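Local structure of envelope glycoprotein E (Human herpesvirus 1, 2GIY) at residues 33-38 and 148-153; 45-50 and 107-112; 94-99 and 131-136. The protein forms with gI a heterodimer that binds the Fc part of host IgG and is needed for cell-to-cell spread, this chain being the C-terminal domain of the ectodomain. All coordinates share one frame; numbering follows the deposited sequence.

Contact 1: residues 33-38 and 148-153; sequences VSIHAI and CVVYVN
Ile35 reaches across to Val150 and Cys148 with the outer carbon of its longer branch. Its CD1 lies 4.0 Å from CG2 of Val150 and 4.2 Å from SG of Cys148, so one methyl group meets both. The torsion explains the reach: CG1 stands beside the backbone N (chi1 -61°) and chi2 is extended, which carries CD1 out toward the other strand. The two side chains, Ile35 and Val150, pass alongside each other, pointing in opposite senses. The sulfur of Cys148 meets the Ile35 methyl through plain apolar packing.

This is the tight end, buried and backed by Met15 and Val131. Val33 lies close by without quite touching, and Trp51 packs on it. Farther along, the strands run the same way but splay apart: CA of Ile38 is about 11.3 Å from CA of Val152. The Ala37 side chain stays 6.5 Å from the other segment and is partly exposed, while Ile181 of the second subunit packs on Ala37 and Ile35. At the far end Asn153 is exposed. Strands 34-39 and 144-152 belong to different sheets and meet here through side chains alone, as across the core of an Ig V-type beta sandwich.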
ATOM      1  N   VAL A  33      -6.595 -11.383  -3.508  1.00 14.70           N
ATOM      2  CA  VAL A  33      -5.496 -10.535  -3.085  1.00 14.95           C
ATOM      3  C   VAL A  33      -4.388 -10.582  -4.128  1.00 15.30           C
ATOM      4  O   VAL A  33      -4.087 -11.643  -4.675  1.00 15.51           O
ATOM      5  CB  VAL A  33      -4.918 -11.015  -1.734  1.00 15.22           C
ATOM      6  CG1 VAL A  33      -3.780 -10.105  -1.292  1.00 16.11           C
ATOM      7  CG2 VAL A  33      -6.019 -11.047  -0.684  1.00 14.94           C
ATOM      8  N   SER A  34      -3.800  -9.426  -4.409  1.00 15.42           N
ATOM      9  CA  SER A  34      -2.706  -9.337  -5.365  1.00 16.36           C
ATOM     10  C   SER A  34      -1.479  -8.883  -4.591  1.00 15.65           C
ATOM     11  O   SER A  34      -1.520  -7.884  -3.868  1.00 15.51           O
ATOM     12  CB  SER A  34      -3.033  -8.326  -6.466  1.00 17.79           C
ATOM     13  OG  SER A  34      -1.999  -8.295  -7.432  1.00 22.15           O
ATOM     14  N   ILE A  35      -0.387  -9.621  -4.739  1.00 13.24           N
ATOM     15  CA  ILE A  35       0.842  -9.297  -4.030  1.00 12.58           C
ATOM     16  C   ILE A  35       2.029  -9.333  -4.982  1.00 13.17           C
ATOM     17  O   ILE A  35       2.258 -10.334  -5.657  1.00 12.36           O
ATOM     18  CB  ILE A  35       1.104 -10.311  -2.902  1.00 11.90           C
ATOM     19  CG1 ILE A  35      -0.038 -10.266  -1.884  1.00 12.19           C
ATOM     20  CG2 ILE A  35       2.440 -10.008  -2.226  1.00 12.30           C
ATOM     21  CD1 ILE A  35      -0.014 -11.415  -0.911  1.00 13.88           C
ATOM     22  N   HIS A  36       2.781  -8.241  -5.018  1.00 12.96           N
ATOM     23  CA  HIS A  36       3.954  -8.147  -5.872  1.00 15.12           C
ATOM     24  C   HIS A  36       5.170  -7.888  -5.003  1.00 13.90           C
ATOM     25  O   HIS A  36       5.112  -7.122  -4.044  1.00 14.10           O
ATOM     26  CB  HIS A  36       3.791  -7.004  -6.876  1.00 15.71           C
ATOM     27  CG  HIS A  36       2.712  -7.238  -7.885  1.00 18.39           C
ATOM     28  ND1 HIS A  36       2.963  -7.747  -9.141  1.00 20.88           N
ATOM     29  CD2 HIS A  36       1.372  -7.055  -7.814  1.00 17.75           C
ATOM     30  CE1 HIS A  36       1.824  -7.866  -9.800  1.00 18.35           C
ATOM     31  NE2 HIS A  36       0.844  -7.452  -9.017  1.00 22.34           N
ATOM     32  N   ALA A  37       6.274  -8.541  -5.338  1.00 14.02           N
ATOM     33  CA  ALA A  37       7.506  -8.359  -4.591  1.00 14.43           C
ATOM     34  C   ALA A  37       8.590  -7.928  -5.566  1.00 16.51           C
ATOM     35  O   ALA A  37       8.712  -8.488  -6.655  1.00 17.99           O
ATOM     36  CB  ALA A  37       7.900  -9.662  -3.895  1.00 13.39           C
ATOM     37  N   ILE A  38       9.362  -6.918  -5.180  1.00 16.07           N
ATOM     38  CA  ILE A  38      10.446  -6.424  -6.019  1.00 17.38           C
ATOM     39  C   ILE A  38      11.735  -6.414  -5.206  1.00 16.65           C
ATOM     40  O   ILE A  38      11.856  -5.667  -4.237  1.00 18.48           O
ATOM     41  CB  ILE A  38      10.171  -4.984  -6.525  1.00 17.94           C
ATOM     42  CG1 ILE A  38       8.888  -4.951  -7.357  1.00 20.53           C
ATOM     43  CG2 ILE A  38      11.349  -4.497  -7.365  1.00 17.99           C
ATOM     44  CD1 ILE A  38       8.560  -3.582  -7.933  1.00 23.71           C
ATOM     45  N   CYS A 148      -4.154 -10.319   5.897  1.00 10.20           N
ATOM     46  CA  CYS A 148      -3.124 -11.009   5.144  1.00 11.72           C
ATOM     47  C   CYS A 148      -1.876 -10.179   5.401  1.00 11.82           C
ATOM     48  O   CYS A 148      -1.850  -8.985   5.098  1.00 11.46           O
ATOM     49  CB  CYS A 148      -3.457 -11.034   3.652  1.00 11.31           C
ATOM     50  SG  CYS A 148      -2.218 -11.940   2.678  1.00 15.03           S
ATOM     51  N   VAL A 149      -0.857 -10.802   5.988  1.00 11.31           N
ATOM     52  CA  VAL A 149       0.377 -10.105   6.310  1.00 11.16           C
ATOM     53  C   VAL A 149       1.574 -10.738   5.611  1.00 11.05           C
ATOM     54  O   VAL A 149       1.753 -11.954   5.646  1.00 12.50           O
ATOM     55  CB  VAL A 149       0.643 -10.126   7.834  1.00 11.18           C
ATOM     56  CG1 VAL A 149       1.864  -9.281   8.164  1.00 13.14           C
ATOM     57  CG2 VAL A 149      -0.590  -9.621   8.585  1.00 13.80           C
ATOM     58  N   VAL A 150       2.395  -9.910   4.978  1.00 10.52           N
ATOM     59  CA  VAL A 150       3.564 -10.433   4.296  1.00  9.60           C
ATOM     60  C   VAL A 150       4.855 -10.066   5.003  1.00 10.99           C
ATOM     61  O   VAL A 150       5.181  -8.887   5.157  1.00 11.42           O
ATOM     62  CB  VAL A 150       3.644  -9.932   2.843  1.00  9.36           C
ATOM     63  CG1 VAL A 150       4.835 -10.580   2.135  1.00  8.67           C
ATOM     64  CG2 VAL A 150       2.347 -10.260   2.108  1.00 12.60           C
ATOM     65  N   TYR A 151       5.588 -11.088   5.432  1.00 10.90           N
ATOM     66  CA  TYR A 151       6.867 -10.884   6.090  1.00 11.56           C
ATOM     67  C   TYR A 151       8.000 -11.167   5.120  1.00 11.97           C
ATOM     68  O   TYR A 151       7.882 -12.021   4.242  1.00 11.28           O
ATOM     69  CB  TYR A 151       7.060 -11.832   7.276  1.00 13.21           C
ATOM     70  CG  TYR A 151       6.138 -11.612   8.446  1.00 13.51           C
ATOM     71  CD1 TYR A 151       4.825 -12.078   8.420  1.00 14.52           C
ATOM     72  CD2 TYR A 151       6.581 -10.946   9.588  1.00 14.59           C
ATOM     73  CE1 TYR A 151       3.971 -11.888   9.508  1.00 15.89           C
ATOM     74  CE2 TYR A 151       5.737 -10.749  10.681  1.00 17.35           C
ATOM     75  CZ  TYR A 151       4.435 -11.223  10.634  1.00 16.96           C
ATOM     76  OH  TYR A 151       3.600 -11.045  11.715  1.00 17.94           O
ATOM     77  N   VAL A 152       9.087 -10.427   5.286  1.00 11.77           N
ATOM     78  CA  VAL A 152      10.302 -10.628   4.509  1.00 12.09           C
ATOM     79  C   VAL A 152      11.367 -10.587   5.599  1.00 13.35           C
ATOM     80  O   VAL A 152      11.497  -9.588   6.305  1.00 13.85           O
ATOM     81  CB  VAL A 152      10.559  -9.505   3.498  1.00 11.97           C
ATOM     82  CG1 VAL A 152      11.975  -9.638   2.938  1.00 14.96           C
ATOM     83  CG2 VAL A 152       9.534  -9.576   2.366  1.00 12.94           C
ATOM     84  N   ASN A 153      12.104 -11.682   5.751  1.00 14.57           N
ATOM     85  CA  ASN A 153      13.131 -11.776   6.785  1.00 17.18           C
ATOM     86  C   ASN A 153      12.534 -11.475   8.156  1.00 17.31           C
ATOM     87  O   ASN A 153      13.117 -10.747   8.959  1.00 18.71           O
ATOM     88  CB  ASN A 153      14.291 -10.823   6.497  1.00 18.77           C
ATOM     89  CG  ASN A 153      15.057 -11.209   5.250  1.00 20.17           C
ATOM     90  OD1 ASN A 153      15.184 -12.395   4.929  1.00 19.65           O
ATOM     91  ND2 ASN A 153      15.584 -10.216   4.547  1.00 18.75           N
TER

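Contact 2: residues 45-50 and 107-112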
ATOM      1  N   TYR A  45      16.609 -13.716   0.633  1.00 15.12           N
ATOM      2  CA  TYR A  45      15.642 -13.422   1.678  1.00 14.36           C
ATOM      3  C   TYR A  45      14.615 -14.531   1.833  1.00 14.33           C
ATOM      4  O   TYR A  45      14.479 -15.401   0.970  1.00 13.12           O
ATOM      5  CB  TYR A  45      14.917 -12.095   1.394  1.00 11.56           C
ATOM      6  CG  TYR A  45      14.029 -12.083   0.160  1.00 11.55           C
ATOM      7  CD1 TYR A  45      14.558 -11.838  -1.110  1.00 10.66           C
ATOM      8  CD2 TYR A  45      12.651 -12.293   0.268  1.00 10.11           C
ATOM      9  CE1 TYR A  45      13.734 -11.797  -2.244  1.00 10.48           C
ATOM     10  CE2 TYR A  45      11.820 -12.258  -0.858  1.00 11.60           C
ATOM     11  CZ  TYR A  45      12.369 -12.010  -2.107  1.00 12.29           C
ATOM     12  OH  TYR A  45      11.549 -11.982  -3.216  1.00 13.71           O
ATOM     13  N   SER A  46      13.904 -14.501   2.955  1.00 14.14           N
ATOM     14  CA  SER A  46      12.847 -15.466   3.213  1.00 14.05           C
ATOM     15  C   SER A  46      11.557 -14.657   3.176  1.00 13.46           C
ATOM     16  O   SER A  46      11.579 -13.439   3.349  1.00 14.07           O
ATOM     17  CB  SER A  46      13.015 -16.107   4.592  1.00 16.59           C
ATOM     18  OG  SER A  46      12.810 -15.155   5.623  1.00 17.00           O
ATOM     19  N   MET A  47      10.436 -15.319   2.927  1.00 13.79           N
ATOM     20  CA  MET A  47       9.160 -14.617   2.891  1.00 12.88           C
ATOM     21  C   MET A  47       8.073 -15.499   3.467  1.00 12.38           C
ATOM     22  O   MET A  47       8.113 -16.721   3.320  1.00 10.95           O
ATOM     23  CB  MET A  47       8.797 -14.218   1.452  1.00 11.74           C
ATOM     24  CG  MET A  47       7.506 -13.415   1.340  1.00 14.06           C
ATOM     25  SD  MET A  47       7.181 -12.781  -0.322  1.00 15.66           S
ATOM     26  CE  MET A  47       6.351 -14.192  -1.064  1.00 16.23           C
ATOM     27  N   ASP A  48       7.114 -14.875   4.145  1.00 12.20           N
ATOM     28  CA  ASP A  48       5.991 -15.598   4.719  1.00 11.47           C
ATOM     29  C   ASP A  48       4.708 -14.820   4.448  1.00 12.32           C
ATOM     30  O   ASP A  48       4.620 -13.632   4.758  1.00 13.64           O
ATOM     31  CB  ASP A  48       6.164 -15.763   6.233  1.00 12.48           C
ATOM     32  CG  ASP A  48       7.410 -16.537   6.601  1.00 15.64           C
ATOM     33  OD1 ASP A  48       7.435 -17.763   6.370  1.00 17.18           O
ATOM     34  OD2 ASP A  48       8.361 -15.916   7.120  1.00 16.95           O
ATOM     35  N   VAL A  49       3.724 -15.478   3.842  1.00 10.71           N
ATOM     36  CA  VAL A  49       2.439 -14.838   3.590  1.00 10.56           C
ATOM     37  C   VAL A  49       1.543 -15.457   4.649  1.00 10.98           C
ATOM     38  O   VAL A  49       1.240 -16.649   4.610  1.00 10.99           O
ATOM     39  CB  VAL A  49       1.915 -15.143   2.177  1.00 10.61           C
ATOM     40  CG1 VAL A  49       0.508 -14.571   2.008  1.00 11.29           C
ATOM     41  CG2 VAL A  49       2.860 -14.536   1.138  1.00 12.63           C
ATOM     42  N   VAL A  50       1.129 -14.637   5.605  1.00  9.80           N
ATOM     43  CA  VAL A  50       0.331 -15.113   6.724  1.00 10.21           C
ATOM     44  C   VAL A  50      -1.096 -14.610   6.747  1.00 11.33           C
ATOM     45  O   VAL A  50      -1.342 -13.418   6.560  1.00 11.76           O
ATOM     46  CB  VAL A  50       0.992 -14.700   8.070  1.00 10.57           C
ATOM     47  CG1 VAL A  50       0.136 -15.153   9.242  1.00 12.06           C
ATOM     48  CG2 VAL A  50       2.394 -15.287   8.169  1.00 12.51           C
ATOM     49  N   ASN A 107      15.747 -15.669  -8.182  1.00 20.74           N
ATOM     50  CA  ASN A 107      15.009 -16.862  -7.751  1.00 18.15           C
ATOM     51  C   ASN A 107      13.809 -16.287  -6.993  1.00 16.89           C
ATOM     52  O   ASN A 107      13.675 -16.468  -5.784  1.00 14.78           O
ATOM     53  CB  ASN A 107      15.863 -17.744  -6.825  1.00 17.19           C
ATOM     54  CG  ASN A 107      15.182 -19.067  -6.466  1.00 19.92           C
ATOM     55  OD1 ASN A 107      14.610 -19.741  -7.326  1.00 18.36           O
ATOM     56  ND2 ASN A 107      15.261 -19.450  -5.196  1.00 18.66           N
ATOM     57  N   PRO A 108      12.927 -15.567  -7.715  1.00 17.66           N
ATOM     58  CA  PRO A 108      11.719 -14.918  -7.193  1.00 18.09           C
ATOM     59  C   PRO A 108      10.660 -15.867  -6.652  1.00 17.55           C
ATOM     60  O   PRO A 108      10.430 -16.938  -7.211  1.00 16.66           O
ATOM     61  CB  PRO A 108      11.220 -14.115  -8.389  1.00 18.51           C
ATOM     62  CG  PRO A 108      11.581 -14.982  -9.528  1.00 17.99           C
ATOM     63  CD  PRO A 108      12.985 -15.426  -9.182  1.00 18.23           C
ATOM     64  N   PRO A 109       9.981 -15.452  -5.569  1.00 19.07           N
ATOM     65  CA  PRO A 109       8.924 -16.134  -4.822  1.00 23.24           C
ATOM     66  C   PRO A 109       8.231 -17.358  -5.371  1.00 25.64           C
ATOM     67  O   PRO A 109       8.372 -18.448  -4.812  1.00 30.51           O
ATOM     68  CB  PRO A 109       7.978 -15.000  -4.488  1.00 20.79           C
ATOM     69  CG  PRO A 109       8.982 -13.971  -4.031  1.00 22.25           C
ATOM     70  CD  PRO A 109      10.086 -14.057  -5.098  1.00 19.93           C
ATOM     71  N   PRO A 110       7.476 -17.224  -6.466  1.00 23.72           N
ATOM     72  CA  PRO A 110       6.874 -18.496  -6.861  1.00 20.89           C
ATOM     73  C   PRO A 110       7.925 -19.607  -6.783  1.00 17.77           C
ATOM     74  O   PRO A 110       7.726 -20.642  -6.143  1.00 14.02           O
ATOM     75  CB  PRO A 110       6.421 -18.243  -8.304  1.00 23.04           C
ATOM     76  CG  PRO A 110       6.261 -16.760  -8.375  1.00 22.35           C
ATOM     77  CD  PRO A 110       7.413 -16.236  -7.550  1.00 22.92           C
ATOM     78  N   ARG A 111       9.063 -19.362  -7.421  1.00 15.60           N
ATOM     79  CA  ARG A 111      10.122 -20.359  -7.473  1.00 16.14           C
ATOM     80  C   ARG A 111      10.761 -20.734  -6.144  1.00 14.55           C
ATOM     81  O   ARG A 111      11.270 -21.847  -5.997  1.00 15.57           O
ATOM     82  CB  ARG A 111      11.200 -19.923  -8.469  1.00 16.75           C
ATOM     83  CG  ARG A 111      10.674 -19.766  -9.895  1.00 20.74           C
ATOM     84  CD  ARG A 111      11.808 -19.742 -10.919  1.00 21.08           C
ATOM     85  NE  ARG A 111      12.451 -21.047 -11.074  1.00 20.00           N
ATOM     86  CZ  ARG A 111      11.933 -22.068 -11.754  1.00 19.89           C
ATOM     87  NH1 ARG A 111      10.755 -21.946 -12.356  1.00 17.17           N
ATOM     88  NH2 ARG A 111      12.592 -23.220 -11.832  1.00 18.52           N
ATOM     89  N   CYS A 112      10.726 -19.832  -5.173  1.00 11.41           N
ATOM     90  CA  CYS A 112      11.328 -20.128  -3.880  1.00 13.00           C
ATOM     91  C   CYS A 112      10.321 -20.629  -2.847  1.00 12.09           C
ATOM     92  O   CYS A 112      10.603 -20.638  -1.651  1.00 12.66           O
ATOM     93  CB  CYS A 112      12.082 -18.898  -3.356  1.00 14.03           C
ATOM     94  SG  CYS A 112      11.081 -17.394  -3.131  1.00 13.80           S
TER
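Met47 and Pro109 bring the two backbones nearest, with their CA atoms 7.9 Å apart and no hydrogen bond crossing between the segments. Residues 45-50 form extended strand; 107-112 curls into a helical turn held by weak bonds, among them Cys112 N to Pro109 O at 2.8 Å. The turn presents the Pro109 ring to the strand. Tyr45 puts its hydroxyl against that ring, with OH 3.2 Å from Pro109 CD, a close approach, and 3.3 Å from Pro109 CG. Its CG sits between the backbone N and the carbonyl carbon (chi1 66°), which swings the phenol over toward the turn, the Tyr45 side chain crossing Pro109 at roughly a right angle.

In this Ig V-type domain the turn belongs to the loop between strands 96-103 and 113-118, neighbours in the sheet that also holds strand 45-54. The disulfide from Cys112 to Cys103 closes that loop at its base.

Met47 meets the same proline from its own position on the strand. Its chain is extended as far as SD and then bends (chi3 86°), bringing CE to 3.9 Å from Pro109 CB, with the two side chains roughly perpendicular. Ile181 of the second subunit packs on both Met47 and Pro109.

Contact 3: residues 94-99 and 131-136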
ATOM      1  N   ARG A  94      -2.235 -19.003  13.786  1.00 13.87           N
ATOM      2  CA  ARG A  94      -2.248 -18.363  12.475  1.00 14.78           C
ATOM      3  C   ARG A  94      -3.107 -19.264  11.595  1.00 13.52           C
ATOM      4  O   ARG A  94      -2.867 -20.470  11.521  1.00 13.13           O
ATOM      5  CB  ARG A  94      -0.828 -18.253  11.912  1.00 16.82           C
ATOM      6  CG  ARG A  94       0.051 -17.279  12.676  1.00 22.31           C
ATOM      7  CD  ARG A  94       1.481 -17.262  12.158  1.00 27.67           C
ATOM      8  NE  ARG A  94       2.154 -18.541  12.366  1.00 32.18           N
ATOM      9  CZ  ARG A  94       3.433 -18.767  12.082  1.00 34.67           C
ATOM     10  NH1 ARG A  94       4.185 -17.796  11.579  1.00 36.30           N
ATOM     11  NH2 ARG A  94       3.962 -19.964  12.301  1.00 35.78           N
ATOM     12  N   LEU A  95      -4.113 -18.686  10.945  1.00 11.25           N
ATOM     13  CA  LEU A  95      -5.026 -19.446  10.095  1.00 10.43           C
ATOM     14  C   LEU A  95      -4.310 -20.206   8.982  1.00 11.86           C
ATOM     15  O   LEU A  95      -4.609 -21.370   8.714  1.00 11.73           O
ATOM     16  CB  LEU A  95      -6.073 -18.509   9.474  1.00 11.62           C
ATOM     17  CG  LEU A  95      -7.100 -19.192   8.560  1.00 11.01           C
ATOM     18  CD1 LEU A  95      -8.016 -20.087   9.388  1.00  9.53           C
ATOM     19  CD2 LEU A  95      -7.915 -18.146   7.815  1.00 11.74           C
ATOM     20  N   ALA A  96      -3.371 -19.539   8.326  1.00 11.11           N
ATOM     21  CA  ALA A  96      -2.625 -20.169   7.251  1.00 11.28           C
ATOM     22  C   ALA A  96      -1.328 -19.424   7.023  1.00 11.73           C
ATOM     23  O   ALA A  96      -1.235 -18.225   7.289  1.00 12.28           O
ATOM     24  CB  ALA A  96      -3.457 -20.180   5.971  1.00 11.88           C
ATOM     25  N   VAL A  97      -0.326 -20.144   6.533  1.00 10.80           N
ATOM     26  CA  VAL A  97       0.972 -19.552   6.258  1.00 11.93           C
ATOM     27  C   VAL A  97       1.619 -20.242   5.064  1.00 11.85           C
ATOM     28  O   VAL A  97       1.699 -21.471   5.020  1.00 12.07           O
ATOM     29  CB  VAL A  97       1.946 -19.714   7.451  1.00 13.50           C
ATOM     30  CG1 VAL A  97       3.287 -19.076   7.112  1.00 15.06           C
ATOM     31  CG2 VAL A  97       1.360 -19.088   8.714  1.00 15.43           C
ATOM     32  N   ARG A  98       2.048 -19.455   4.084  1.00 11.62           N
ATOM     33  CA  ARG A  98       2.752 -20.012   2.939  1.00 13.32           C
ATOM     34  C   ARG A  98       4.149 -19.419   3.076  1.00 14.23           C
ATOM     35  O   ARG A  98       4.314 -18.189   3.115  1.00 14.18           O
ATOM     36  CB  ARG A  98       2.098 -19.602   1.613  1.00 13.18           C
ATOM     37  CG  ARG A  98       2.551 -20.461   0.438  1.00 19.69           C
ATOM     38  CD  ARG A  98       1.786 -20.160  -0.850  1.00 18.25           C
ATOM     39  NE  ARG A  98       0.517 -20.883  -0.977  1.00 19.34           N
ATOM     40  CZ  ARG A  98       0.406 -22.199  -1.160  1.00 17.47           C
ATOM     41  NH1 ARG A  98       1.487 -22.961  -1.228  1.00 16.68           N
ATOM     42  NH2 ARG A  98      -0.788 -22.751  -1.316  1.00 18.99           N
ATOM     43  N   SER A  99       5.151 -20.289   3.176  1.00 11.59           N
ATOM     44  CA  SER A  99       6.524 -19.839   3.357  1.00 12.27           C
ATOM     45  C   SER A  99       7.402 -20.039   2.136  1.00 11.41           C
ATOM     46  O   SER A  99       7.202 -20.968   1.355  1.00 12.81           O
ATOM     47  CB  SER A  99       7.143 -20.553   4.560  1.00 13.16           C
ATOM     48  OG  SER A  99       6.378 -20.300   5.726  1.00 17.99           O
ATOM     49  N   VAL A 131      -1.955 -17.661  -2.927  1.00 16.97           N
ATOM     50  CA  VAL A 131      -1.964 -17.126  -1.570  1.00 15.89           C
ATOM     51  C   VAL A 131      -3.393 -16.797  -1.163  1.00 15.60           C
ATOM     52  O   VAL A 131      -3.651 -16.398  -0.024  1.00 15.13           O
ATOM     53  CB  VAL A 131      -1.099 -15.846  -1.443  1.00 19.07           C
ATOM     54  CG1 VAL A 131       0.364 -16.192  -1.639  1.00 18.35           C
ATOM     55  CG2 VAL A 131      -1.537 -14.811  -2.459  1.00 16.80           C
ATOM     56  N   ASN A 132      -4.327 -16.964  -2.093  1.00 13.11           N
ATOM     57  CA  ASN A 132      -5.725 -16.682  -1.797  1.00 14.58           C
ATOM     58  C   ASN A 132      -6.407 -17.823  -1.066  1.00 13.53           C
ATOM     59  O   ASN A 132      -6.017 -18.983  -1.189  1.00 12.78           O
ATOM     60  CB  ASN A 132      -6.496 -16.371  -3.079  1.00 15.56           C
ATOM     61  CG  ASN A 132      -6.198 -14.992  -3.607  1.00 16.58           C
ATOM     62  OD1 ASN A 132      -6.433 -13.993  -2.925  1.00 14.40           O
ATOM     63  ND2 ASN A 132      -5.679 -14.922  -4.826  1.00 19.56           N
ATOM     64  N   LEU A 133      -7.428 -17.477  -0.293  1.00 13.16           N
ATOM     65  CA  LEU A 133      -8.196 -18.455   0.465  1.00 13.65           C
ATOM     66  C   LEU A 133      -9.490 -18.760  -0.268  1.00 13.41           C
ATOM     67  O   LEU A 133     -10.122 -17.860  -0.820  1.00 13.82           O
ATOM     68  CB  LEU A 133      -8.552 -17.901   1.847  1.00 10.57           C
ATOM     69  CG  LEU A 133      -7.415 -17.506   2.788  1.00 12.51           C
ATOM     70  CD1 LEU A 133      -8.013 -16.899   4.056  1.00 12.65           C
ATOM     71  CD2 LEU A 133      -6.566 -18.728   3.119  1.00 12.82           C
ATOM     72  N   GLU A 134      -9.889 -20.026  -0.261  1.00 13.95           N
ATOM     73  CA  GLU A 134     -11.130 -20.422  -0.900  1.00 15.89           C
ATOM     74  C   GLU A 134     -12.095 -20.963   0.140  1.00 16.65           C
ATOM     75  O   GLU A 134     -11.706 -21.736   1.016  1.00 16.60           O
ATOM     76  CB  GLU A 134     -10.881 -21.484  -1.973  1.00 19.68           C
ATOM     77  CG  GLU A 134     -10.476 -20.907  -3.313  1.00 23.20           C
ATOM     78  CD  GLU A 134     -10.492 -21.944  -4.415  1.00 25.40           C
ATOM     79  OE1 GLU A 134     -11.399 -22.803  -4.405  1.00 26.97           O
ATOM     80  OE2 GLU A 134      -9.609 -21.890  -5.296  1.00 27.52           O
ATOM     81  N   PHE A 135     -13.352 -20.541   0.039  1.00 15.58           N
ATOM     82  CA  PHE A 135     -14.405 -20.977   0.950  1.00 14.48           C
ATOM     83  C   PHE A 135     -15.452 -21.764   0.164  1.00 14.88           C
ATOM     84  O   PHE A 135     -16.084 -21.229  -0.749  1.00 15.94           O
ATOM     85  CB  PHE A 135     -15.067 -19.767   1.618  1.00 14.41           C
ATOM     86  CG  PHE A 135     -14.130 -18.947   2.466  1.00 14.43           C
ATOM     87  CD1 PHE A 135     -13.172 -18.125   1.878  1.00 15.21           C
ATOM     88  CD2 PHE A 135     -14.208 -18.996   3.856  1.00 15.67           C
ATOM     89  CE1 PHE A 135     -12.307 -17.361   2.665  1.00 16.14           C
ATOM     90  CE2 PHE A 135     -13.347 -18.236   4.649  1.00 14.79           C
ATOM     91  CZ  PHE A 135     -12.396 -17.418   4.050  1.00 14.44           C
ATOM     92  N   ARG A 136     -15.623 -23.033   0.517  1.00 15.57           N
ATOM     93  CA  ARG A 136     -16.591 -23.903  -0.148  1.00 18.07           C
ATOM     94  C   ARG A 136     -17.812 -24.075   0.750  1.00 17.41           C
ATOM     95  O   ARG A 136     -17.671 -24.306   1.951  1.00 18.42           O
ATOM     96  CB  ARG A 136     -15.972 -25.281  -0.432  1.00 17.52           C
ATOM     97  CG  ARG A 136     -14.955 -25.324  -1.575  1.00 21.29           C
ATOM     98  CD  ARG A 136     -13.689 -24.528  -1.273  1.00 21.88           C
ATOM     99  NE  ARG A 136     -12.735 -24.599  -2.384  1.00 24.88           N
ATOM    100  CZ  ARG A 136     -12.006 -25.670  -2.682  1.00 24.59           C
ATOM    101  NH1 ARG A 136     -12.107 -26.772  -1.950  1.00 24.18           N
ATOM    102  NH2 ARG A 136     -11.182 -25.646  -3.724  1.00 24.54           N
TER
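Leu95 and Leu133 make the closest apolar contact here, methyl to methyl: CD2 of Leu95 lies 4.0 Å from CD1 of Leu133, the two side chains slanting across each other. The other Leu133 methyl, CD2, is 4.5 Å from CB of Ala96, so the leucine spreads its fork over two consecutive residues. That is possible because Leu95 and Ala96 form a classic beta bulge opposite Trp51, which turns both side chains to the same face of the strand. With CG beside its backbone N (chi1 -60°), Leu133 holds the fork up to this pair, and Trp51, Met118 and Tyr146 fill in around it. Beyond, Arg98 lends its aliphatic part, with CD 4.3 Å from CG1 of Val131.

The polar interactions run round this patch and do not cross between the segments. Arg98 sends its NE to the carbonyl oxygen of Ser130 and makes a cation-pi contact with Trp126. The Val131 carbonyl accepts from Trp51 NE1, and Val131 N is hydrogen-bonded to Glu182 OE2 of the second subunit.

The one ionic pair lies within 131-136. Arg136 grips a single oxygen, Glu134 OE1, side-on: NE is 3.0 Å and NH2 2.9 Å from it. OE1 lies nearly in the guanidinium plane, yet both nitrogens come in on the same face of the carboxylate, NH2 at 49° out of its plane, and neither bond is straight.

The chemistry therefore divides: leucine, alanine and valine carbons join the segments, while charges and backbone groups find partners to the side. Arg98 does both, and its likely positive charge is placed against a carbonyl and an indole, its methylene chain remaining part of the apolar surface.

How the contacts relate
All three contacts are buried and rest on apolar carbons. The centres of contacts 1 and 3 lie about 10 and 9 Å from the centre of the chain, that of contact 2 about 16 Å. Strands 144-152, 45-54 and 96-103 are neighbours in one sheet, joined by backbone hydrogen bonds such as Val149 N to Val50 O (2.7 Å) and Val49 N to Arg98 O (2.9 Å). Contacts 1 and 3 reach from that sheet to strands 34-39 and 133-135, which belong to other sheets, whereas contact 2 reaches a disulfide-closed loop. Contact 3 alone has a charged residue, Arg98, touching across the segments, through its CD. Ile181 of the second subunit packs against residues of every contact.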